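Long-range contacts in amine Dehydrogenase (Pseudomonas putida, PDB 1JMX), which binds two c-type hemes and probably transfers electrons, as the heme-carrying alpha subunit of a quinohemoprotein amine dehydrogenase: residues Glu259-Met264 and Asp275-Lys280; Tyr236-Asn241 and Gln251-Leu256; Gly297-Ile302 and Lys335-Ala340. All blocks are in the same frame, centred on the assembly; numbering follows the deposited sequence.

Contact 1: Glu259-Met264 and Asp275-Lys280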
loop_
_atom_site.group_PDB
_atom_site.type_symbol
_atom_site.label_atom_id
_atom_site.label_comp_id
_atom_site.label_asym_id
_atom_site.label_seq_id
_atom_site.Cartn_x
_atom_site.Cartn_y
_atom_site.Cartn_z
ATOM N N GLU A 259 -30.731 16.601 6.340
ATOM C CA GLU A 259 -29.919 15.932 7.330
ATOM C C GLU A 259 -28.546 15.740 6.709
ATOM O O GLU A 259 -28.432 15.405 5.534
ATOM C CB GLU A 259 -30.553 14.579 7.636
ATOM C CG GLU A 259 -30.165 13.966 8.969
ATOM C CD GLU A 259 -30.761 12.578 9.169
ATOM O OE1 GLU A 259 -30.192 11.795 9.964
ATOM O OE2 GLU A 259 -31.786 12.259 8.524
ATOM N N MET A 260 -27.506 16.020 7.481
ATOM C CA MET A 260 -26.143 15.861 7.008
ATOM C C MET A 260 -25.410 14.818 7.815
ATOM O O MET A 260 -25.327 14.911 9.037
ATOM C CB MET A 260 -25.381 17.176 7.083
ATOM C CG MET A 260 -25.673 18.089 5.927
ATOM S SD MET A 260 -24.667 19.543 5.998
ATOM C CE MET A 260 -25.755 20.743 5.143
ATOM N N LYS A 261 -24.893 13.809 7.133
ATOM C CA LYS A 261 -24.162 12.765 7.814
ATOM C C LYS A 261 -22.816 12.582 7.166
ATOM O O LYS A 261 -22.701 12.592 5.947
ATOM C CB LYS A 261 -24.959 11.472 7.818
ATOM C CG LYS A 261 -26.039 11.465 8.872
ATOM C CD LYS A 261 -27.371 10.975 8.325
ATOM C CE LYS A 261 -27.996 12.009 7.397
ATOM N NZ LYS A 261 -29.240 11.510 6.725
ATOM N N GLY A 262 -21.789 12.466 7.997
ATOM C CA GLY A 262 -20.453 12.289 7.482
ATOM C C GLY A 262 -19.366 12.381 8.529
ATOM O O GLY A 262 -19.554 12.009 9.691
ATOM N N ARG A 263 -18.231 12.922 8.109
ATOM C CA ARG A 263 -17.080 13.045 8.976
ATOM C C ARG A 263 -16.343 14.343 8.716
ATOM O O ARG A 263 -16.284 14.825 7.590
ATOM C CB ARG A 263 -16.157 11.849 8.742
ATOM C CG ARG A 263 -14.951 11.760 9.647
ATOM C CD ARG A 263 -14.262 10.425 9.463
ATOM N NE ARG A 263 -13.185 10.238 10.419
ATOM C CZ ARG A 263 -11.901 10.402 10.138
ATOM N NH1 ARG A 263 -11.520 10.750 8.916
ATOM N NH2 ARG A 263 -11.004 10.271 11.096
ATOM N N MET A 264 -15.819 14.926 9.785
ATOM C CA MET A 264 -15.066 16.160 9.702
ATOM C C MET A 264 -13.692 15.837 10.259
ATOM O O MET A 264 -13.577 15.408 11.401
ATOM C CB MET A 264 -15.735 17.232 10.547
ATOM C CG MET A 264 -15.834 18.568 9.869
ATOM S SD MET A 264 -16.704 19.728 10.915
ATOM C CE MET A 264 -15.589 21.101 10.869
ATOM N N ASP A 275 -17.040 12.108 14.123
ATOM C CA ASP A 275 -18.235 11.660 13.426
ATOM C C ASP A 275 -19.133 12.873 13.446
ATOM O O ASP A 275 -19.126 13.638 14.407
ATOM C CB ASP A 275 -18.882 10.485 14.149
ATOM C CG ASP A 275 -18.091 9.209 13.984
ATOM O OD1 ASP A 275 -17.261 9.145 13.053
ATOM O OD2 ASP A 275 -18.293 8.268 14.776
ATOM N N PHE A 276 -19.913 13.052 12.399
ATOM C CA PHE A 276 -20.739 14.232 12.327
ATOM C C PHE A 276 -22.130 13.992 11.783
ATOM O O PHE A 276 -22.311 13.445 10.698
ATOM C CB PHE A 276 -20.002 15.273 11.487
ATOM C CG PHE A 276 -20.700 16.594 11.383
ATOM C CD1 PHE A 276 -20.241 17.687 12.111
ATOM C CD2 PHE A 276 -21.760 16.772 10.502
ATOM C CE1 PHE A 276 -20.823 18.944 11.951
ATOM C CE2 PHE A 276 -22.348 18.017 10.336
ATOM C CZ PHE A 276 -21.879 19.107 11.060
ATOM N N THR A 277 -23.116 14.426 12.552
ATOM C CA THR A 277 -24.503 14.307 12.149
ATOM C C THR A 277 -25.146 15.652 12.453
ATOM O O THR A 277 -24.818 16.285 13.447
ATOM C CB THR A 277 -25.217 13.127 12.862
ATOM O OG1 THR A 277 -26.581 13.067 12.424
ATOM C CG2 THR A 277 -25.173 13.274 14.375
ATOM N N ALA A 278 -25.972 16.137 11.541
ATOM C CA ALA A 278 -26.625 17.422 11.733
ATOM C C ALA A 278 -28.042 17.377 11.193
ATOM O O ALA A 278 -28.394 16.483 10.413
ATOM C CB ALA A 278 -25.833 18.547 11.049
ATOM N N VAL A 279 -28.850 18.346 11.617
ATOM C CA VAL A 279 -30.237 18.437 11.188
ATOM C C VAL A 279 -30.595 19.892 10.930
ATOM O O VAL A 279 -30.279 20.768 11.730
ATOM C CB VAL A 279 -31.184 17.834 12.252
ATOM C CG1 VAL A 279 -32.623 18.183 11.946
ATOM C CG2 VAL A 279 -31.030 16.332 12.268
ATOM N N LYS A 280 -31.246 20.143 9.798
ATOM C CA LYS A 280 -31.641 21.495 9.451
ATOM C C LYS A 280 -32.872 21.943 10.231
ATOM O O LYS A 280 -33.792 21.164 10.492
ATOM C CB LYS A 280 -31.927 21.617 7.960
ATOM C CG LYS A 280 -32.173 23.041 7.513
ATOM C CD LYS A 280 -32.596 23.108 6.057
ATOM C CE LYS A 280 -32.923 24.547 5.627
ATOM N NZ LYS A 280 -34.069 25.127 6.402
HETATM O O HOH W 1 -14.403 9.981 13.008
#
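Four backbone hydrogen bonds join strands 259-264 and 275-280 in antiparallel register. Met260 and Ala278 bond to each other twice, and so do Gly262 and Phe276. The bond from Gly262 N to Phe276 O is 2.9 Å and runs nearly along the C=O axis. That from Met260 N to Ala278 O is 3.1 Å, with the donor above the carbonyl plane.

The apolar contacts lie on the face of Met260, Ala278 and Phe276. Met260 CB meets Ala278 CB at 4.2 Å. Phe276 holds CG anti to its backbone N (chi1 -177°). Its ring makes a Met-aromatic contact: Met264 SD lies obliquely 4.3 Å from Phe276 CD1. The ring also stacks on Phe253 of strand 247-256, across Gly262.

Charged groups gather on the face of Glu259, Lys261, Arg263 and Asp275. Lys261 bends back along its own strand, and its NZ forms a salt bridge with Glu259 OE2 at 3.2 Å. A water links Arg263 NE to Asp275 OD1. Arg263 also bonds to the Asp270 and Glu83 carbonyls, and Asp275 pairs with Arg85.

This is the last hairpin of a closed eight-stranded antiparallel barrel, where Met260, Phe276 and Ala278 also meet Trp184 and Phe186 of strand 182-190.

Contact 2: Tyr236-Asn241 and Gln251-Leu256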
loop_
_atom_site.group_PDB
_atom_site.type_symbol
_atom_site.label_atom_id
_atom_site.label_comp_id
_atom_site.label_asym_id
_atom_site.label_seq_id
_atom_site.Cartn_x
_atom_site.Cartn_y
_atom_site.Cartn_z
ATOM N N TYR A 236 -26.051 16.242 -3.369
ATOM C CA TYR A 236 -25.970 15.703 -2.010
ATOM C C TYR A 236 -24.554 15.585 -1.457
ATOM O O TYR A 236 -24.371 15.627 -0.245
ATOM C CB TYR A 236 -26.692 14.351 -1.901
ATOM C CG TYR A 236 -25.938 13.160 -2.465
ATOM C CD1 TYR A 236 -25.354 12.217 -1.618
ATOM C CD2 TYR A 236 -25.821 12.971 -3.841
ATOM C CE1 TYR A 236 -24.675 11.116 -2.126
ATOM C CE2 TYR A 236 -25.145 11.876 -4.361
ATOM C CZ TYR A 236 -24.578 10.951 -3.501
ATOM O OH TYR A 236 -23.944 9.851 -4.015
ATOM N N GLU A 237 -23.559 15.452 -2.337
ATOM C CA GLU A 237 -22.163 15.324 -1.913
ATOM C C GLU A 237 -21.536 16.634 -1.453
ATOM O O GLU A 237 -20.955 17.388 -2.235
ATOM C CB GLU A 237 -21.312 14.671 -3.004
ATOM C CG GLU A 237 -21.588 13.183 -3.215
ATOM C CD GLU A 237 -21.062 12.287 -2.088
ATOM O OE1 GLU A 237 -20.629 12.790 -1.027
ATOM O OE2 GLU A 237 -21.081 11.053 -2.270
ATOM N N TRP A 238 -21.632 16.861 -0.150
ATOM C CA TRP A 238 -21.120 18.053 0.499
ATOM C C TRP A 238 -19.634 17.957 0.826
ATOM O O TRP A 238 -19.197 17.044 1.522
ATOM C CB TRP A 238 -21.927 18.296 1.773
ATOM C CG TRP A 238 -21.431 19.397 2.651
ATOM C CD1 TRP A 238 -20.413 19.328 3.562
ATOM C CD2 TRP A 238 -21.980 20.714 2.759
ATOM N NE1 TRP A 238 -20.300 20.519 4.236
ATOM C CE2 TRP A 238 -21.249 21.389 3.766
ATOM C CE3 TRP A 238 -23.020 21.391 2.108
ATOM C CZ2 TRP A 238 -21.531 22.712 4.138
ATOM C CZ3 TRP A 238 -23.297 22.701 2.475
ATOM C CH2 TRP A 238 -22.554 23.348 3.481
ATOM N N ARG A 239 -18.866 18.921 0.325
ATOM C CA ARG A 239 -17.433 18.982 0.573
ATOM C C ARG A 239 -17.116 20.358 1.118
ATOM O O ARG A 239 -17.319 21.357 0.444
ATOM C CB ARG A 239 -16.642 18.735 -0.715
ATOM C CG ARG A 239 -16.800 17.343 -1.265
ATOM C CD ARG A 239 -16.266 16.301 -0.302
ATOM N NE ARG A 239 -16.453 14.959 -0.835
ATOM C CZ ARG A 239 -17.616 14.322 -0.844
ATOM N NH1 ARG A 239 -18.696 14.895 -0.337
ATOM N NH2 ARG A 239 -17.713 13.131 -1.403
ATOM N N GLY A 240 -16.600 20.417 2.335
ATOM C CA GLY A 240 -16.296 21.707 2.908
ATOM C C GLY A 240 -14.973 21.796 3.621
ATOM O O GLY A 240 -14.302 20.796 3.858
ATOM N N ASN A 241 -14.571 23.030 3.905
ATOM C CA ASN A 241 -13.336 23.283 4.617
ATOM C C ASN A 241 -13.638 24.371 5.627
ATOM O O ASN A 241 -14.048 25.477 5.265
ATOM C CB ASN A 241 -12.222 23.732 3.674
ATOM C CG ASN A 241 -10.881 23.802 4.376
ATOM O OD1 ASN A 241 -10.512 24.831 4.965
ATOM N ND2 ASN A 241 -10.165 22.689 4.363
ATOM N N GLN A 251 -14.818 18.618 5.475
ATOM C CA GLN A 251 -16.119 18.064 5.802
ATOM C C GLN A 251 -16.563 17.231 4.616
ATOM O O GLN A 251 -16.675 17.741 3.506
ATOM C CB GLN A 251 -17.156 19.173 6.013
ATOM C CG GLN A 251 -16.842 20.167 7.113
ATOM C CD GLN A 251 -17.961 21.165 7.319
ATOM O OE1 GLN A 251 -18.550 21.663 6.359
ATOM N NE2 GLN A 251 -18.269 21.453 8.574
ATOM N N VAL A 252 -16.771 15.943 4.834
ATOM C CA VAL A 252 -17.245 15.066 3.777
ATOM C C VAL A 252 -18.573 14.509 4.290
ATOM O O VAL A 252 -18.611 13.549 5.073
ATOM C CB VAL A 252 -16.235 13.932 3.471
ATOM C CG1 VAL A 252 -16.815 12.960 2.465
ATOM C CG2 VAL A 252 -14.928 14.523 2.955
ATOM N N PHE A 253 -19.654 15.187 3.924
ATOM C CA PHE A 253 -20.986 14.785 4.354
ATOM C C PHE A 253 -21.854 14.444 3.163
ATOM O O PHE A 253 -21.531 14.767 2.018
ATOM C CB PHE A 253 -21.700 15.915 5.120
ATOM C CG PHE A 253 -20.900 16.523 6.238
ATOM C CD1 PHE A 253 -20.023 15.761 6.998
ATOM C CD2 PHE A 253 -21.026 17.878 6.526
ATOM C CE1 PHE A 253 -19.280 16.338 8.022
ATOM C CE2 PHE A 253 -20.288 18.462 7.550
ATOM C CZ PHE A 253 -19.411 17.686 8.298
ATOM N N ALA A 254 -22.953 13.769 3.462
ATOM C CA ALA A 254 -23.953 13.413 2.483
ATOM C C ALA A 254 -25.131 14.195 3.028
ATOM O O ALA A 254 -25.532 13.999 4.170
ATOM C CB ALA A 254 -24.237 11.937 2.517
ATOM N N ALA A 255 -25.580 15.179 2.255
ATOM C CA ALA A 255 -26.700 16.034 2.625
ATOM C C ALA A 255 -27.961 15.524 1.952
ATOM O O ALA A 255 -28.176 15.740 0.757
ATOM C CB ALA A 255 -26.415 17.471 2.207
ATOM N N LEU A 256 -28.795 14.844 2.727
ATOM C CA LEU A 256 -30.035 14.276 2.218
ATOM C C LEU A 256 -31.210 14.470 3.180
ATOM O O LEU A 256 -31.068 14.250 4.383
ATOM C CB LEU A 256 -29.844 12.776 1.978
ATOM C CG LEU A 256 -28.781 12.337 0.967
ATOM C CD1 LEU A 256 -28.502 10.847 1.135
ATOM C CD2 LEU A 256 -29.240 12.678 -0.456
#
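Trp238 has CG anti to its backbone N (chi1 173°), while Phe253 has CG anti to its carbonyl carbon (chi1 -51°). The two side chains therefore lie side by side and point the same way. Their planes are nearly parallel, 9° apart, but slid so that the rings barely overlap. Trp238 CD1 and Phe253 CD2 are the closest side-chain atoms of the pair, at 3.4 Å.

Gln251 extends alongside the indole. Its OE1 accepts a bond of 3.0 Å from Trp238 NE1. OE1 lies in the indole plane, whereas the N-H comes from above the amide plane. Gln251 CB also sits over one face of the Phe253 ring, toward the rim. Gly240 pairs with Gln251 and has no side chain to crowd this amide.

On the other face, Arg239 bends at chi2. Val252 CG1 lies over the centre of its guanidinium, 3.7 Å from Arg239 CZ. NH1 and NH2 both grip Glu237 OE1, the former at 2.9 Å. This should hold the guanidinium flat above the valine.

The backbone ladder pairs Trp238 with Phe253 and Gly240 with Gln251, two bonds each. Ala255 N adds an almost straight bond of 2.8 Å to Tyr236 O. At this end Tyr236 CB packs tightly on Leu256 CD2, at 3.4 Å. Tyr236 and Glu237 both face Tyr233, forming a classic beta bulge.

The hairpin lies between strands 223-233 and 259-266 of the barrel. Trp238 also touches Val202 of strand 194-204. Arg239 has a further salt bridge to Glu35 of helix 34-48, and Glu237 one to Arg79. Tyr236 OH bonds to the Leu70 carbonyl, while its ring meets Trp170 of helix 165-173 steeply.

Contact 3: Gly297-Ile302 and Lys335-Ala340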
loop_
_atom_site.group_PDB
_atom_site.type_symbol
_atom_site.label_atom_id
_atom_site.label_comp_id
_atom_site.label_asym_id
_atom_site.label_seq_id
_atom_site.Cartn_x
_atom_site.Cartn_y
_atom_site.Cartn_z
ATOM N N GLY A 297 -27.343 5.973 41.024
ATOM C CA GLY A 297 -26.942 6.619 42.259
ATOM C C GLY A 297 -25.908 7.691 41.985
ATOM O O GLY A 297 -25.019 7.934 42.807
ATOM N N GLY A 298 -26.029 8.338 40.827
ATOM C CA GLY A 298 -25.081 9.375 40.460
ATOM C C GLY A 298 -25.705 10.705 40.073
ATOM O O GLY A 298 -26.914 10.814 39.872
ATOM N N GLU A 299 -24.850 11.717 39.983
ATOM C CA GLU A 299 -25.227 13.076 39.616
ATOM C C GLU A 299 -24.411 13.412 38.362
ATOM O O GLU A 299 -23.179 13.254 38.356
ATOM C CB GLU A 299 -24.840 14.036 40.750
ATOM C CG GLU A 299 -26.011 14.719 41.450
ATOM C CD GLU A 299 -26.414 16.030 40.782
ATOM O OE1 GLU A 299 -27.531 16.105 40.220
ATOM O OE2 GLU A 299 -25.615 16.994 40.836
ATOM N N SER A 300 -25.086 13.876 37.310
ATOM C CA SER A 300 -24.389 14.204 36.071
ATOM C C SER A 300 -25.045 15.299 35.252
ATOM O O SER A 300 -26.274 15.393 35.189
ATOM C CB SER A 300 -24.245 12.949 35.204
ATOM O OG SER A 300 -23.693 13.256 33.935
ATOM N N GLU A 301 -24.203 16.125 34.634
ATOM C CA GLU A 301 -24.665 17.210 33.781
ATOM C C GLU A 301 -24.883 16.601 32.400
ATOM O O GLU A 301 -23.937 16.138 31.761
ATOM C CB GLU A 301 -23.608 18.314 33.712
ATOM C CG GLU A 301 -24.139 19.725 33.375
ATOM C CD GLU A 301 -24.199 20.036 31.881
ATOM O OE1 GLU A 301 -23.120 20.104 31.233
ATOM O OE2 GLU A 301 -25.326 20.243 31.361
ATOM N N ILE A 302 -26.142 16.511 31.991
ATOM C CA ILE A 302 -26.474 15.960 30.694
ATOM C C ILE A 302 -27.028 17.058 29.803
ATOM O O ILE A 302 -27.798 17.907 30.244
ATOM C CB ILE A 302 -27.511 14.844 30.814
ATOM C CG1 ILE A 302 -26.919 13.672 31.586
ATOM C CG2 ILE A 302 -27.964 14.387 29.448
ATOM C CD1 ILE A 302 -27.847 12.480 31.679
ATOM N N LYS A 335 -29.117 19.101 34.934
ATOM C CA LYS A 335 -28.416 18.345 35.949
ATOM C C LYS A 335 -29.356 17.184 36.196
ATOM O O LYS A 335 -30.570 17.377 36.293
ATOM C CB LYS A 335 -28.262 19.166 37.226
ATOM C CG LYS A 335 -27.194 18.629 38.141
ATOM C CD LYS A 335 -25.814 18.983 37.614
ATOM C CE LYS A 335 -25.559 20.493 37.712
ATOM N NZ LYS A 335 -24.178 20.872 37.261
ATOM N N ALA A 336 -28.818 15.974 36.227
ATOM C CA ALA A 336 -29.659 14.816 36.453
ATOM C C ALA A 336 -29.089 13.988 37.574
ATOM O O ALA A 336 -27.913 14.113 37.925
ATOM C CB ALA A 336 -29.776 13.984 35.193
ATOM N N ARG A 337 -29.933 13.133 38.131
ATOM C CA ARG A 337 -29.525 12.270 39.224
ATOM C C ARG A 337 -30.282 10.975 39.084
ATOM O O ARG A 337 -31.489 10.987 38.921
ATOM C CB ARG A 337 -29.870 12.913 40.574
ATOM C CG ARG A 337 -29.293 12.188 41.780
ATOM C CD ARG A 337 -29.786 12.810 43.086
ATOM N NE ARG A 337 -29.664 14.271 43.079
ATOM C CZ ARG A 337 -30.671 15.108 43.338
ATOM N NH1 ARG A 337 -31.881 14.639 43.633
ATOM N NH2 ARG A 337 -30.474 16.421 43.288
ATOM N N ALA A 338 -29.558 9.863 39.099
ATOM C CA ALA A 338 -30.175 8.546 39.006
ATOM C C ALA A 338 -30.186 7.974 40.418
ATOM O O ALA A 338 -29.241 8.180 41.186
ATOM C CB ALA A 338 -29.378 7.642 38.070
ATOM N N ALA A 339 -31.282 7.317 40.781
ATOM C CA ALA A 339 -31.402 6.720 42.107
ATOM C C ALA A 339 -30.458 5.539 42.168
ATOM O O ALA A 339 -30.182 4.912 41.140
ATOM C CB ALA A 339 -32.834 6.257 42.348
ATOM N N ALA A 340 -29.943 5.242 43.359
ATOM C CA ALA A 340 -29.043 4.102 43.517
ATOM C C ALA A 340 -29.840 2.826 43.238
ATOM O O ALA A 340 -29.274 1.750 43.010
ATOM C CB ALA A 340 -28.468 4.077 44.936
#
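This is a partly buried antiparallel strand pairing near the ends of strands 299-307 and 331-338, in the mixed sheet of the third domain. Strand 285-295 lies beyond the first strand and strand 319-327 beyond the second.

Ser300 and Ala336 bond to each other twice. The bond from Ala336 N to Ser300 O is 2.8 Å long and lies in the carbonyl plane. Ala338 N continues the ladder to Gly298 O at 2.9 Å. Beyond the end of strand 331-338, Ala339 O takes a weak bond from Gly297 N. Gly297 has positive phi (75°) and lies close against Ala340, Gly297 CA being 3.5 Å from Ala340 N.

Glu299 bends at chi2 and crosses Lys335 at about a right angle. Glu299 OE1 rests on Lys335 CG at 3.3 Å, the aliphatic part of the lysine. It is also crowded against Ala336 O, without a bond. Arg337 NE is 4.0 Å from Glu299 OE1, beyond a salt bridge. The guanidinium pairs instead with Glu320 of strand 319-327.

Ile302 CD1 meets Ala336 CB at 4.3 Å. One face carries Glu299, Glu301, Lys335 and Arg337, the other Ser300, touching Ile294, and Ala336, consistent with the immunoglobulin-like beta sandwich of the E-set clan.

In the fold
Contacts 1 and 2 are successive hairpins of one eight-stranded antiparallel barrel, with centres 8 Å apart. Strands 247-256 and 259-266 are neighbours in it, so the two contacts share a continuous ladder. Lys261 O meets Ala254 N at 2.8 Å, and Arg263 O meets Val252 N at 3.0 Å, both probable hydrogen bonds. Contact 3 belongs to the next domain. Its centre is 29 Å from that of contact 1 and 37 Å from that of contact 2, and it touches neither. In contact 2 the side chain of Glu237 is about 10 Å from that of Lys32, which binds the second heme, so the two do not touch. Contacts 1 and 3 lie away from the heme sites.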